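Local structure of putative monooxygenase Rv0793 (Mycobacterium tuberculosis, 1Y0H) at residues A7-M13 against E52-R58; A21-L25 against Q80-L85; L26-I30 against S41-Y45; P32-E36 against H68-H73. The protein is a putative monooxygenase that may take part in antibiotic biosynthesis or scavenge reactive oxygen species to help the bacterium evade host defences. All coordinates share one frame; numbering follows the deposited sequence.

Interactions 1 and 3 are buried, whereas interactions 2 and 4 lie nearer the edges of the fold and are only partly buried. Interaction 1 joins two neighbouring strands of the antiparallel sheet, mostly through backbone hydrogen bonds. The other three all use helix 19-35, taken in turn along its length. Interaction 2 seats the helix on the 80-85 turn by apolar contacts and shares Phe12 with the strand pair; interaction 3 lays it on strand 39-47, again largely apolar but with a tyrosine hydroxyl bound to acetate. Interaction 4, at the helix end, is polar, built round one carboxylate and two histidines, and reaches the same acetate. Chemistry thus changes along a single helix.

Interaction 1 (A7-M13 against E52-R58); sequences AVIARFM and ELVLFER
The carbonyl oxygen of Leu53 takes the backbone N of Phe12 at 2.8 Å, and the Phe12 ring turns an edge to it as well, with CD1 3.4 Å from Leu53 O. A chi1 of -53° sets the ring beside its own backbone N, from where Phe12 CE1 also reaches Leu55 CD1 at 3.8 Å. Phe12-Leu53, Ala10-Leu55 and Val8-Glu57 are the hydrogen-bonded pairs of this antiparallel strand couple, each joined by two backbone bonds, at the middle of a ferredoxin-like sheet. Phe12 and Leu53 face helix 19-35. On the other face, Ile9 CG1 meets the edge of the Phe56 ring, 3.5 Å from Phe56 CD2, and that ring stacks on Phe56 of the second subunit. Near the strand end Glu52 OE1 uses its syn lone pair to receive Arg11 NE at 2.9 Å in a salt bridge, with guanidinium and carboxylate planes 78° apart. Met13 lies alongside Glu52, Met13 CE being 3.6 Å from Glu52 CD. Six backbone bonds fix the pairing, leaving one face of the strand couple to the helix and the other to the dimer partner.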
loop_
_atom_site.group_PDB
_atom_site.type_symbol
_atom_site.label_atom_id
_atom_site.label_comp_id
_atom_site.label_asym_id
_atom_site.label_seq_id
_atom_site.Cartn_x
_atom_site.Cartn_y
_atom_site.Cartn_z
ATOM N N ALA A 7 -0.734 -8.628 3.132
ATOM C CA ALA A 7 -1.089 -7.642 2.115
ATOM C C ALA A 7 -0.026 -7.617 1.012
ATOM O O ALA A 7 1.074 -8.116 1.181
ATOM C CB ALA A 7 -1.281 -6.245 2.737
ATOM N N VAL A 8 -0.364 -7.025 -0.128
ATOM C CA VAL A 8 0.578 -6.896 -1.226
ATOM C C VAL A 8 0.399 -5.509 -1.810
ATOM O O VAL A 8 -0.736 -5.032 -1.967
ATOM C CB VAL A 8 0.304 -7.936 -2.354
ATOM C CG1 VAL A 8 1.321 -7.807 -3.488
ATOM C CG2 VAL A 8 0.306 -9.352 -1.802
ATOM N N ILE A 9 1.521 -4.849 -2.083
ATOM C CA ILE A 9 1.501 -3.634 -2.892
ATOM C C ILE A 9 2.143 -4.002 -4.215
ATOM O O ILE A 9 3.237 -4.558 -4.242
ATOM C CB ILE A 9 2.300 -2.480 -2.241
ATOM C CG1 ILE A 9 1.664 -2.073 -0.924
ATOM C CG2 ILE A 9 2.380 -1.249 -3.194
ATOM C CD1 ILE A 9 2.554 -1.142 -0.069
ATOM N N ALA A 10 1.468 -3.674 -5.311
ATOM C CA ALA A 10 2.037 -3.895 -6.642
ATOM C C ALA A 10 2.001 -2.567 -7.370
ATOM O O ALA A 10 0.930 -1.954 -7.504
ATOM C CB ALA A 10 1.246 -4.941 -7.405
ATOM N N ARG A 11 3.166 -2.144 -7.845
ATOM C CA ARG A 11 3.313 -0.859 -8.548
ATOM C C ARG A 11 3.641 -1.097 -10.009
ATOM O O ARG A 11 4.545 -1.886 -10.330
ATOM C CB ARG A 11 4.412 -0.010 -7.898
ATOM C CG ARG A 11 4.286 0.078 -6.393
ATOM C CD ARG A 11 5.240 1.105 -5.793
ATOM N NE ARG A 11 4.474 2.277 -5.369
ATOM C CZ ARG A 11 4.358 2.706 -4.115
ATOM N NH1 ARG A 11 3.607 3.760 -3.866
ATOM N NH2 ARG A 11 4.997 2.110 -3.109
ATOM N N PHE A 12 2.906 -0.404 -10.887
ATOM C CA PHE A 12 3.039 -0.578 -12.340
ATOM C C PHE A 12 3.408 0.741 -12.978
ATOM O O PHE A 12 2.753 1.753 -12.726
ATOM C CB PHE A 12 1.729 -1.054 -12.966
ATOM C CG PHE A 12 1.154 -2.281 -12.322
ATOM C CD1 PHE A 12 0.409 -2.182 -11.144
ATOM C CD2 PHE A 12 1.350 -3.531 -12.900
ATOM C CE1 PHE A 12 -0.111 -3.339 -10.541
ATOM C CE2 PHE A 12 0.818 -4.680 -12.319
ATOM C CZ PHE A 12 0.094 -4.584 -11.140
ATOM N N MET A 13 4.436 0.718 -13.822
ATOM C CA MET A 13 4.882 1.928 -14.493
ATOM C C MET A 13 4.714 1.750 -16.008
ATOM O O MET A 13 5.638 1.329 -16.705
ATOM C CB MET A 13 6.322 2.279 -14.074
ATOM C CG MET A 13 6.483 2.672 -12.603
ATOM S SD MET A 13 6.400 1.255 -11.447
ATOM C CE MET A 13 7.108 1.951 -9.944
ATOM N N GLU A 52 2.447 6.056 -12.010
ATOM C CA GLU A 52 2.222 4.666 -11.611
ATOM C C GLU A 52 0.756 4.349 -11.390
ATOM O O GLU A 52 -0.020 5.195 -10.929
ATOM C CB GLU A 52 2.897 4.352 -10.270
ATOM C CG GLU A 52 4.382 4.530 -10.149
ATOM C CD GLU A 52 4.806 4.427 -8.684
ATOM O OE1 GLU A 52 4.252 3.560 -7.966
ATOM O OE2 GLU A 52 5.661 5.223 -8.236
ATOM N N LEU A 53 0.399 3.100 -11.670
ATOM C CA LEU A 53 -0.826 2.533 -11.151
ATOM C C LEU A 53 -0.420 1.612 -10.002
ATOM O O LEU A 53 0.641 0.987 -10.041
ATOM C CB LEU A 53 -1.606 1.781 -12.237
ATOM C CG LEU A 53 -2.067 2.584 -13.465
ATOM C CD1 LEU A 53 -3.031 1.739 -14.272
ATOM C CD2 LEU A 53 -2.722 3.908 -13.058
ATOM N N VAL A 54 -1.236 1.574 -8.957
ATOM C CA VAL A 54 -0.874 0.836 -7.745
ATOM C C VAL A 54 -2.054 -0.008 -7.300
ATOM O O VAL A 54 -3.179 0.502 -7.216
ATOM C CB VAL A 54 -0.471 1.805 -6.610
ATOM C CG1 VAL A 54 -0.138 1.032 -5.325
ATOM C CG2 VAL A 54 0.715 2.702 -7.058
ATOM N N LEU A 55 -1.796 -1.293 -7.055
ATOM C CA LEU A 55 -2.790 -2.164 -6.417
ATOM C C LEU A 55 -2.417 -2.328 -4.969
ATOM O O LEU A 55 -1.252 -2.570 -4.648
ATOM C CB LEU A 55 -2.842 -3.556 -7.077
ATOM C CG LEU A 55 -3.617 -3.661 -8.387
ATOM C CD1 LEU A 55 -3.231 -4.979 -9.036
ATOM C CD2 LEU A 55 -5.134 -3.597 -8.175
ATOM N N PHE A 56 -3.403 -2.166 -4.090
ATOM C CA PHE A 56 -3.239 -2.610 -2.717
ATOM C C PHE A 56 -4.169 -3.796 -2.506
ATOM O O PHE A 56 -5.367 -3.694 -2.734
ATOM C CB PHE A 56 -3.530 -1.493 -1.711
ATOM C CG PHE A 56 -3.061 -1.823 -0.329
ATOM C CD1 PHE A 56 -3.955 -2.236 0.648
ATOM C CD2 PHE A 56 -1.719 -1.749 -0.014
ATOM C CE1 PHE A 56 -3.508 -2.563 1.935
ATOM C CE2 PHE A 56 -1.258 -2.075 1.272
ATOM C CZ PHE A 56 -2.165 -2.492 2.238
ATOM N N GLU A 57 -3.597 -4.911 -2.062
ATOM C CA GLU A 57 -4.314 -6.177 -1.942
ATOM C C GLU A 57 -4.171 -6.709 -0.529
ATOM O O GLU A 57 -3.102 -6.616 0.066
ATOM C CB GLU A 57 -3.710 -7.209 -2.896
ATOM C CG GLU A 57 -3.361 -6.659 -4.259
ATOM C CD GLU A 57 -2.559 -7.611 -5.122
ATOM O OE1 GLU A 57 -2.582 -8.856 -4.889
ATOM O OE2 GLU A 57 -1.911 -7.094 -6.063
ATOM N N ARG A 58 -5.261 -7.254 0.003
ATOM C CA ARG A 58 -5.241 -7.875 1.323
ATOM C C ARG A 58 -5.871 -9.254 1.234
ATOM O O ARG A 58 -6.963 -9.396 0.692
ATOM C CB ARG A 58 -6.059 -7.038 2.310
ATOM C CG ARG A 58 -5.465 -5.711 2.736
ATOM C CD ARG A 58 -6.468 -5.085 3.716
ATOM N NE ARG A 58 -6.073 -3.786 4.247
ATOM C CZ ARG A 58 -6.510 -2.621 3.783
ATOM N NH1 ARG A 58 -6.092 -1.495 4.342
ATOM N NH2 ARG A 58 -7.352 -2.578 2.756
#

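Interaction 2 (A21-L25 against Q80-L85); sequences ALRAL and QVGELL
Leu25 crosses Val81 at about a right angle, laying CD2 3.8 Å from Val81 CB, while its other methyl, CD1, comes to the side-chain amide of Gln80 at 3.5 Å from NE2. In Leu25 CG lies opposite the backbone N (chi1 -170°), which carries the branch to the 80-85 turn, where one methyl meets Gln80 and the other Val81. The Gln80 amide nitrogen has its polar partner in Asn76 O, so its meeting with Leu25 is plain van der Waals contact. Leu84 packs nearer the start of the helical segment: its CD1 rests on the helix backbone, 3.8 Å from Leu22 CA, and its CD2 reaches Ala21 CB at 4.1 Å. Leu22 in turn stands roughly perpendicular to Leu85, CD2 to CD2 at 3.9 Å, and sends CD1 obliquely to Val81 CG2 at 4.0 Å. The 80-85 segment folds back through a short 3-10 turn, with Leu84 N bonded to Val81 O, bringing Leu84 over the helix while Val81 touches it with its flank. Leu22, Val81 and Leu85 also touch Phe12 of strand 6-12, tying turn, helix and sheet together. No hydrogen bond crosses between the two segments; their fit depends on van der Waals contact, mostly between leucine and valine methyls.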
loop_
_atom_site.group_PDB
_atom_site.type_symbol
_atom_site.label_atom_id
_atom_site.label_comp_id
_atom_site.label_asym_id
_atom_site.label_seq_id
_atom_site.Cartn_x
_atom_site.Cartn_y
_atom_site.Cartn_z
ATOM N N ALA A 21 -4.229 0.424 -21.960
ATOM C CA ALA A 21 -4.149 -1.031 -22.026
ATOM C C ALA A 21 -3.867 -1.657 -20.651
ATOM O O ALA A 21 -4.472 -2.682 -20.279
ATOM C CB ALA A 21 -3.099 -1.465 -23.074
ATOM N N LEU A 22 -2.974 -1.034 -19.887
ATOM C CA LEU A 22 -2.667 -1.542 -18.555
ATOM C C LEU A 22 -3.896 -1.420 -17.668
ATOM O O LEU A 22 -4.235 -2.359 -16.944
ATOM C CB LEU A 22 -1.500 -0.781 -17.936
ATOM C CG LEU A 22 -1.164 -1.202 -16.494
ATOM C CD1 LEU A 22 -0.714 -2.650 -16.377
ATOM C CD2 LEU A 22 -0.130 -0.225 -15.981
ATOM N N ARG A 23 -4.566 -0.274 -17.735
ATOM C CA ARG A 23 -5.771 -0.086 -16.927
ATOM C C ARG A 23 -6.791 -1.196 -17.202
ATOM O O ARG A 23 -7.351 -1.785 -16.264
ATOM C CB ARG A 23 -6.379 1.298 -17.155
ATOM C CG ARG A 23 -7.727 1.486 -16.465
ATOM C CD ARG A 23 -7.581 1.463 -14.963
ATOM N NE ARG A 23 -8.882 1.569 -14.295
ATOM C CZ ARG A 23 -9.553 2.702 -14.108
ATOM N NH1 ARG A 23 -10.728 2.664 -13.482
ATOM N NH2 ARG A 23 -9.059 3.868 -14.521
ATOM N N ALA A 24 -7.000 -1.517 -18.478
ATOM C CA ALA A 24 -7.940 -2.579 -18.867
ATOM C C ALA A 24 -7.529 -3.953 -18.339
ATOM O O ALA A 24 -8.373 -4.733 -17.889
ATOM C CB ALA A 24 -8.094 -2.611 -20.365
ATOM N N LEU A 25 -6.228 -4.233 -18.394
ATOM C CA LEU A 25 -5.677 -5.488 -17.888
ATOM C C LEU A 25 -5.912 -5.617 -16.387
ATOM O O LEU A 25 -6.351 -6.669 -15.895
ATOM C CB LEU A 25 -4.186 -5.581 -18.210
ATOM C CG LEU A 25 -3.559 -6.945 -17.945
ATOM C CD1 LEU A 25 -3.989 -7.953 -19.006
ATOM C CD2 LEU A 25 -2.046 -6.804 -17.939
ATOM N N GLN A 80 0.867 -11.112 -19.765
ATOM C CA GLN A 80 0.680 -9.941 -20.622
ATOM C C GLN A 80 1.212 -8.642 -20.044
ATOM O O GLN A 80 1.411 -7.684 -20.784
ATOM C CB GLN A 80 -0.799 -9.670 -20.844
ATOM C CG GLN A 80 -1.611 -10.784 -21.380
ATOM C CD GLN A 80 -3.042 -10.346 -21.573
ATOM O OE1 GLN A 80 -3.338 -9.436 -22.363
ATOM N NE2 GLN A 80 -3.944 -10.974 -20.839
ATOM N N VAL A 81 1.349 -8.579 -18.722
ATOM C CA VAL A 81 1.608 -7.293 -18.081
ATOM C C VAL A 81 2.949 -6.645 -18.442
ATOM O O VAL A 81 3.008 -5.429 -18.711
ATOM C CB VAL A 81 1.399 -7.348 -16.546
ATOM C CG1 VAL A 81 2.380 -8.307 -15.879
ATOM C CG2 VAL A 81 1.476 -5.940 -15.953
ATOM N N GLY A 82 4.013 -7.443 -18.463
ATOM C CA GLY A 82 5.367 -6.913 -18.621
ATOM C C GLY A 82 5.579 -6.109 -19.881
ATOM O O GLY A 82 6.339 -5.131 -19.898
ATOM N N GLU A 83 4.881 -6.532 -20.926
ATOM C CA GLU A 83 4.979 -5.966 -22.262
ATOM C C GLU A 83 4.405 -4.547 -22.346
ATOM O O GLU A 83 4.596 -3.863 -23.356
ATOM C CB GLU A 83 4.268 -6.899 -23.241
ATOM C CG GLU A 83 4.960 -8.275 -23.439
ATOM C CD GLU A 83 4.962 -9.223 -22.216
ATOM O OE1 GLU A 83 4.142 -9.072 -21.279
ATOM O OE2 GLU A 83 5.806 -10.155 -22.200
ATOM N N LEU A 84 3.699 -4.117 -21.295
ATOM C CA LEU A 84 3.087 -2.783 -21.259
ATOM C C LEU A 84 3.900 -1.773 -20.452
ATOM O O LEU A 84 3.569 -0.585 -20.423
ATOM C CB LEU A 84 1.672 -2.875 -20.658
ATOM C CG LEU A 84 0.729 -3.860 -21.361
ATOM C CD1 LEU A 84 -0.588 -3.919 -20.641
ATOM C CD2 LEU A 84 0.506 -3.389 -22.790
ATOM N N LEU A 85 4.959 -2.249 -19.799
ATOM C CA LEU A 85 5.631 -1.462 -18.759
ATOM C C LEU A 85 7.035 -1.032 -19.133
ATOM O O LEU A 85 7.663 -1.609 -20.018
ATOM C CB LEU A 85 5.680 -2.262 -17.458
ATOM C CG LEU A 85 4.377 -2.926 -17.007
ATOM C CD1 LEU A 85 4.625 -3.830 -15.818
ATOM C CD2 LEU A 85 3.296 -1.874 -16.700
#

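Interaction 3 (L26-I30 against S41-Y45); sequences LDAMI and SYDLY. With ACT (acetate ion), chain C.
The helical turn bearing Leu26, Met29 and Ile30 passes over the strand bearing Tyr42 and Leu44 at 9.4 Å between the short axes, running nearly antiparallel at 156°. A chi1 of -169° swings the Tyr42 ring away from its own backbone N and toward the helix. There Ile30 CA lies 4.0 Å from Tyr42 CD1, and Met29 CB approaches the phenol oxygen, 3.4 Å from Tyr42 OH. Bends at chi2 and chi3 fold the Met29 chain back, so that its methyl CE also comes within 3.6 Å of Tyr42 OH. Tyr42 OH donates a hydrogen bond to acetate O at 2.8 Å, in the ring plane; the ion probably comes from the crystallisation liquor. Here helix 19-35 covers one face of the sheet, as in a ferredoxin-like alpha+beta sandwich, and strand 39-47 forms one margin of that sheet within the chain. Leu44 and Tyr45 pair there with an antiparallel strand of the second subunit, continuing the sheet across the dimer. Toward the start of the helical turn Leu44 meets Leu26 at about a right angle, CD1 to CD1 at 4.0 Å. Leu44 CD2 lies 3.9 Å from Asp27 OD1, an oxygen that bonds to Arg23 NE.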
loop_
_atom_site.group_PDB
_atom_site.type_symbol
_atom_site.label_atom_id
_atom_site.label_comp_id
_atom_site.label_asym_id
_atom_site.label_seq_id
_atom_site.Cartn_x
_atom_site.Cartn_y
_atom_site.Cartn_z
ATOM N N LEU A 26 -5.617 -4.544 -15.658
ATOM C CA LEU A 26 -5.811 -4.564 -14.216
ATOM C C LEU A 26 -7.297 -4.557 -13.851
ATOM O O LEU A 26 -7.703 -5.246 -12.919
ATOM C CB LEU A 26 -5.039 -3.416 -13.557
ATOM C CG LEU A 26 -3.518 -3.424 -13.777
ATOM C CD1 LEU A 26 -2.881 -2.284 -13.004
ATOM C CD2 LEU A 26 -2.880 -4.752 -13.391
ATOM N N ASP A 27 -8.116 -3.829 -14.610
ATOM C CA ASP A 27 -9.562 -3.808 -14.373
ATOM C C ASP A 27 -10.153 -5.206 -14.374
ATOM O O ASP A 27 -11.007 -5.523 -13.540
ATOM C CB ASP A 27 -10.298 -2.987 -15.441
ATOM C CG ASP A 27 -10.212 -1.478 -15.217
ATOM O OD1 ASP A 27 -9.873 -1.013 -14.111
ATOM O OD2 ASP A 27 -10.513 -0.727 -16.185
ATOM N N ALA A 28 -9.701 -6.037 -15.308
ATOM C CA ALA A 28 -10.239 -7.384 -15.489
ATOM C C ALA A 28 -9.918 -8.315 -14.319
ATOM O O ALA A 28 -10.528 -9.370 -14.176
ATOM C CB ALA A 28 -9.739 -7.980 -16.791
ATOM N N MET A 29 -8.957 -7.913 -13.497
ATOM C CA MET A 29 -8.550 -8.695 -12.326
ATOM C C MET A 29 -9.470 -8.451 -11.145
ATOM O O MET A 29 -9.540 -9.270 -10.233
ATOM C CB MET A 29 -7.131 -8.318 -11.916
ATOM C CG MET A 29 -6.047 -8.854 -12.861
ATOM S SD MET A 29 -5.855 -10.647 -12.757
ATOM C CE MET A 29 -5.077 -10.813 -11.152
ATOM N N ILE A 30 -10.142 -7.305 -11.141
ATOM C CA ILE A 30 -10.822 -6.829 -9.941
ATOM C C ILE A 30 -11.987 -7.705 -9.502
ATOM O O ILE A 30 -12.023 -8.161 -8.364
ATOM C CB ILE A 30 -11.237 -5.333 -10.052
ATOM C CG1 ILE A 30 -9.976 -4.477 -10.199
ATOM C CG2 ILE A 30 -12.025 -4.909 -8.819
ATOM C CD1 ILE A 30 -10.252 -2.988 -10.374
ATOM N N SER A 41 -9.464 -7.525 0.437
ATOM C CA SER A 41 -9.652 -6.360 -0.435
ATOM C C SER A 41 -8.676 -6.366 -1.608
ATOM O O SER A 41 -7.651 -7.034 -1.575
ATOM C CB SER A 41 -9.527 -5.060 0.374
ATOM O OG SER A 41 -8.243 -4.921 0.929
ATOM N N TYR A 42 -9.024 -5.619 -2.647
ATOM C CA TYR A 42 -8.202 -5.518 -3.852
ATOM C C TYR A 42 -8.614 -4.211 -4.508
ATOM O O TYR A 42 -9.673 -4.135 -5.127
ATOM C CB TYR A 42 -8.512 -6.717 -4.745
ATOM C CG TYR A 42 -7.603 -6.951 -5.926
ATOM C CD1 TYR A 42 -7.976 -6.537 -7.213
ATOM C CD2 TYR A 42 -6.396 -7.641 -5.777
ATOM C CE1 TYR A 42 -7.161 -6.792 -8.320
ATOM C CE2 TYR A 42 -5.574 -7.897 -6.894
ATOM C CZ TYR A 42 -5.970 -7.467 -8.151
ATOM O OH TYR A 42 -5.179 -7.717 -9.240
ATOM N N ASP A 43 -7.787 -3.184 -4.333
ATOM C CA ASP A 43 -8.145 -1.815 -4.725
ATOM C C ASP A 43 -7.092 -1.198 -5.645
ATOM O O ASP A 43 -5.901 -1.344 -5.418
ATOM C CB ASP A 43 -8.342 -0.941 -3.477
ATOM C CG ASP A 43 -9.483 -1.428 -2.605
ATOM O OD1 ASP A 43 -10.555 -1.740 -3.158
ATOM O OD2 ASP A 43 -9.306 -1.496 -1.371
ATOM N N LEU A 44 -7.560 -0.479 -6.660
ATOM C CA LEU A 44 -6.684 0.113 -7.664
ATOM C C LEU A 44 -6.621 1.629 -7.508
ATOM O O LEU A 44 -7.650 2.290 -7.375
ATOM C CB LEU A 44 -7.202 -0.201 -9.072
ATOM C CG LEU A 44 -6.433 0.372 -10.263
ATOM C CD1 LEU A 44 -4.987 -0.116 -10.328
ATOM C CD2 LEU A 44 -7.175 0.007 -11.542
ATOM N N TYR A 45 -5.401 2.155 -7.558
ATOM C CA TYR A 45 -5.133 3.585 -7.449
ATOM C C TYR A 45 -4.209 4.043 -8.560
ATOM O O TYR A 45 -3.542 3.225 -9.198
ATOM C CB TYR A 45 -4.415 3.889 -6.134
ATOM C CG TYR A 45 -5.127 3.390 -4.911
ATOM C CD1 TYR A 45 -4.933 2.086 -4.444
ATOM C CD2 TYR A 45 -5.980 4.227 -4.208
ATOM C CE1 TYR A 45 -5.601 1.633 -3.314
ATOM C CE2 TYR A 45 -6.644 3.790 -3.089
ATOM C CZ TYR A 45 -6.449 2.493 -2.651
ATOM O OH TYR A 45 -7.110 2.057 -1.534
HETATM C C ACT C . -2.039 -8.792 -8.885
HETATM O O ACT C . -3.084 -9.344 -8.484
HETATM O OXT ACT C . -1.056 -8.788 -8.101
HETATM C CH3 ACT C . -1.982 -8.160 -10.240
#

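Interaction 4 (P32-E36 against H68-H73); sequences PTRAE and HRGSPH. With ACT (acetate ion), chain C.
His73 meets Pro32, Thr33 and Glu36 as one half of a pair of His-carboxylate hydrogen bonds that joins Glu36, just past helix 19-35, to the adjoining ends of helices 62-69 and 72-78. From His73 CB, which lies 4.0 Å from Pro32 CG, the chain turns through chi1 of 45°, placing CG in the crowded position between the backbone N and carbonyl carbon. The imidazole turns one face to Pro32, whose CB stands 3.6 Å over the His73 ring centroid in a CH-pi contact, only 6° off the ring normal. Ser71 OG lies above the opposite face. At the ring edge His73 CD2 comes to Thr33 OG1 at 3.4 Å, an oxygen already bonded to Met29 O. Finally His73 NE2 donates to Glu36 OE2 at 2.8 Å, and the oxygen accepts it with its anti lone pair. The syn lone pair of the same Glu36 OE2 accepts His68 ND1 at 2.7 Å, with the two rings holding this oxygen near their planes. Ser71, the N-cap of helix 72-78, bonds through OG to His68 O and to Tyr74 N, bridging the turn that links the two histidine-bearing helices. Through its other ring nitrogen, His68 NE2 donates to acetate O at 2.7 Å.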
loop_
_atom_site.group_PDB
_atom_site.type_symbol
_atom_site.label_atom_id
_atom_site.label_comp_id
_atom_site.label_asym_id
_atom_site.label_seq_id
_atom_site.Cartn_x
_atom_site.Cartn_y
_atom_site.Cartn_z
ATOM N N PRO A 32 -12.950 -10.988 -10.406
ATOM C CA PRO A 32 -12.576 -12.346 -9.974
ATOM C C PRO A 32 -11.693 -12.374 -8.728
ATOM O O PRO A 32 -11.824 -13.301 -7.924
ATOM C CB PRO A 32 -11.821 -12.920 -11.176
ATOM C CG PRO A 32 -11.431 -11.737 -12.017
ATOM C CD PRO A 32 -12.445 -10.676 -11.754
ATOM N N THR A 33 -10.824 -11.378 -8.545
ATOM C CA THR A 33 -9.983 -11.372 -7.346
ATOM C C THR A 33 -10.795 -11.044 -6.102
ATOM O O THR A 33 -10.672 -11.731 -5.098
ATOM C CB THR A 33 -8.778 -10.430 -7.450
ATOM O OG1 THR A 33 -8.034 -10.746 -8.642
ATOM C CG2 THR A 33 -7.888 -10.628 -6.213
ATOM N N ARG A 34 -11.642 -10.019 -6.166
ATOM C CA ARG A 34 -12.494 -9.702 -5.009
ATOM C C ARG A 34 -13.414 -10.873 -4.660
ATOM O O ARG A 34 -13.798 -11.020 -3.505
ATOM C CB ARG A 34 -13.321 -8.431 -5.233
ATOM C CG ARG A 34 -12.492 -7.161 -5.161
ATOM C CD ARG A 34 -13.373 -5.935 -5.375
ATOM N NE ARG A 34 -12.569 -4.723 -5.458
ATOM C CZ ARG A 34 -12.986 -3.568 -5.961
ATOM N NH1 ARG A 34 -14.225 -3.434 -6.432
ATOM N NH2 ARG A 34 -12.157 -2.535 -5.979
ATOM N N ALA A 35 -13.753 -11.688 -5.663
ATOM C CA ALA A 35 -14.638 -12.850 -5.480
ATOM C C ALA A 35 -13.962 -14.042 -4.801
ATOM O O ALA A 35 -14.651 -14.948 -4.320
ATOM C CB ALA A 35 -15.263 -13.275 -6.805
ATOM N N GLU A 36 -12.630 -14.041 -4.777
ATOM C CA GLU A 36 -11.868 -15.071 -4.059
ATOM C C GLU A 36 -12.253 -15.116 -2.582
ATOM O O GLU A 36 -12.261 -14.082 -1.899
ATOM C CB GLU A 36 -10.359 -14.825 -4.191
ATOM C CG GLU A 36 -9.787 -14.955 -5.609
ATOM C CD GLU A 36 -8.343 -14.444 -5.740
ATOM O OE1 GLU A 36 -7.652 -14.264 -4.709
ATOM O OE2 GLU A 36 -7.884 -14.211 -6.886
ATOM N N HIS A 68 -4.364 -17.154 -5.098
ATOM C CA HIS A 68 -4.551 -16.049 -6.039
ATOM C C HIS A 68 -3.544 -16.153 -7.182
ATOM O O HIS A 68 -3.891 -15.987 -8.350
ATOM C CB HIS A 68 -4.389 -14.720 -5.294
ATOM C CG HIS A 68 -4.349 -13.521 -6.188
ATOM N ND1 HIS A 68 -5.408 -13.155 -6.990
ATOM C CD2 HIS A 68 -3.382 -12.596 -6.395
ATOM C CE1 HIS A 68 -5.095 -12.055 -7.654
ATOM N NE2 HIS A 68 -3.871 -11.695 -7.311
ATOM N N ARG A 69 -2.298 -16.411 -6.812
ATOM C CA ARG A 69 -1.199 -16.482 -7.763
ATOM C C ARG A 69 -1.266 -17.696 -8.685
ATOM O O ARG A 69 -0.516 -17.761 -9.658
ATOM C CB ARG A 69 0.125 -16.447 -7.013
ATOM C CG ARG A 69 0.436 -15.083 -6.446
ATOM C CD ARG A 69 1.640 -15.159 -5.533
ATOM N NE ARG A 69 2.131 -13.823 -5.245
ATOM C CZ ARG A 69 3.150 -13.543 -4.437
ATOM N NH1 ARG A 69 3.797 -14.507 -3.804
ATOM N NH2 ARG A 69 3.512 -12.277 -4.270
ATOM N N GLY A 70 -2.143 -18.653 -8.371
ATOM C CA GLY A 70 -2.368 -19.815 -9.236
ATOM C C GLY A 70 -3.639 -19.753 -10.068
ATOM O O GLY A 70 -3.942 -20.684 -10.835
ATOM N N SER A 71 -4.382 -18.664 -9.912
ATOM C CA SER A 71 -5.711 -18.513 -10.510
ATOM C C SER A 71 -5.652 -18.209 -12.007
ATOM O O SER A 71 -4.658 -17.654 -12.489
ATOM C CB SER A 71 -6.483 -17.407 -9.799
ATOM O OG SER A 71 -5.928 -16.139 -10.097
ATOM N N PRO A 72 -6.719 -18.573 -12.753
ATOM C CA PRO A 72 -6.750 -18.322 -14.188
ATOM C C PRO A 72 -6.626 -16.847 -14.516
ATOM O O PRO A 72 -5.958 -16.491 -15.491
ATOM C CB PRO A 72 -8.132 -18.855 -14.611
ATOM C CG PRO A 72 -8.475 -19.835 -13.589
ATOM C CD PRO A 72 -7.935 -19.284 -12.310
ATOM N N HIS A 73 -7.257 -15.990 -13.721
ATOM C CA HIS A 73 -7.163 -14.561 -13.977
ATOM C C HIS A 73 -5.744 -14.043 -13.739
ATOM O O HIS A 73 -5.241 -13.247 -14.536
ATOM C CB HIS A 73 -8.234 -13.745 -13.234
ATOM C CG HIS A 73 -8.429 -14.139 -11.803
ATOM N ND1 HIS A 73 -9.032 -15.321 -11.432
ATOM C CD2 HIS A 73 -8.144 -13.482 -10.652
ATOM C CE1 HIS A 73 -9.079 -15.391 -10.116
ATOM N NE2 HIS A 73 -8.547 -14.289 -9.619
HETATM C C ACT C . -2.039 -8.792 -8.885
HETATM O O ACT C . -3.084 -9.344 -8.484
HETATM O OXT ACT C . -1.056 -8.788 -8.101
HETATM C CH3 ACT C . -1.982 -8.160 -10.240
#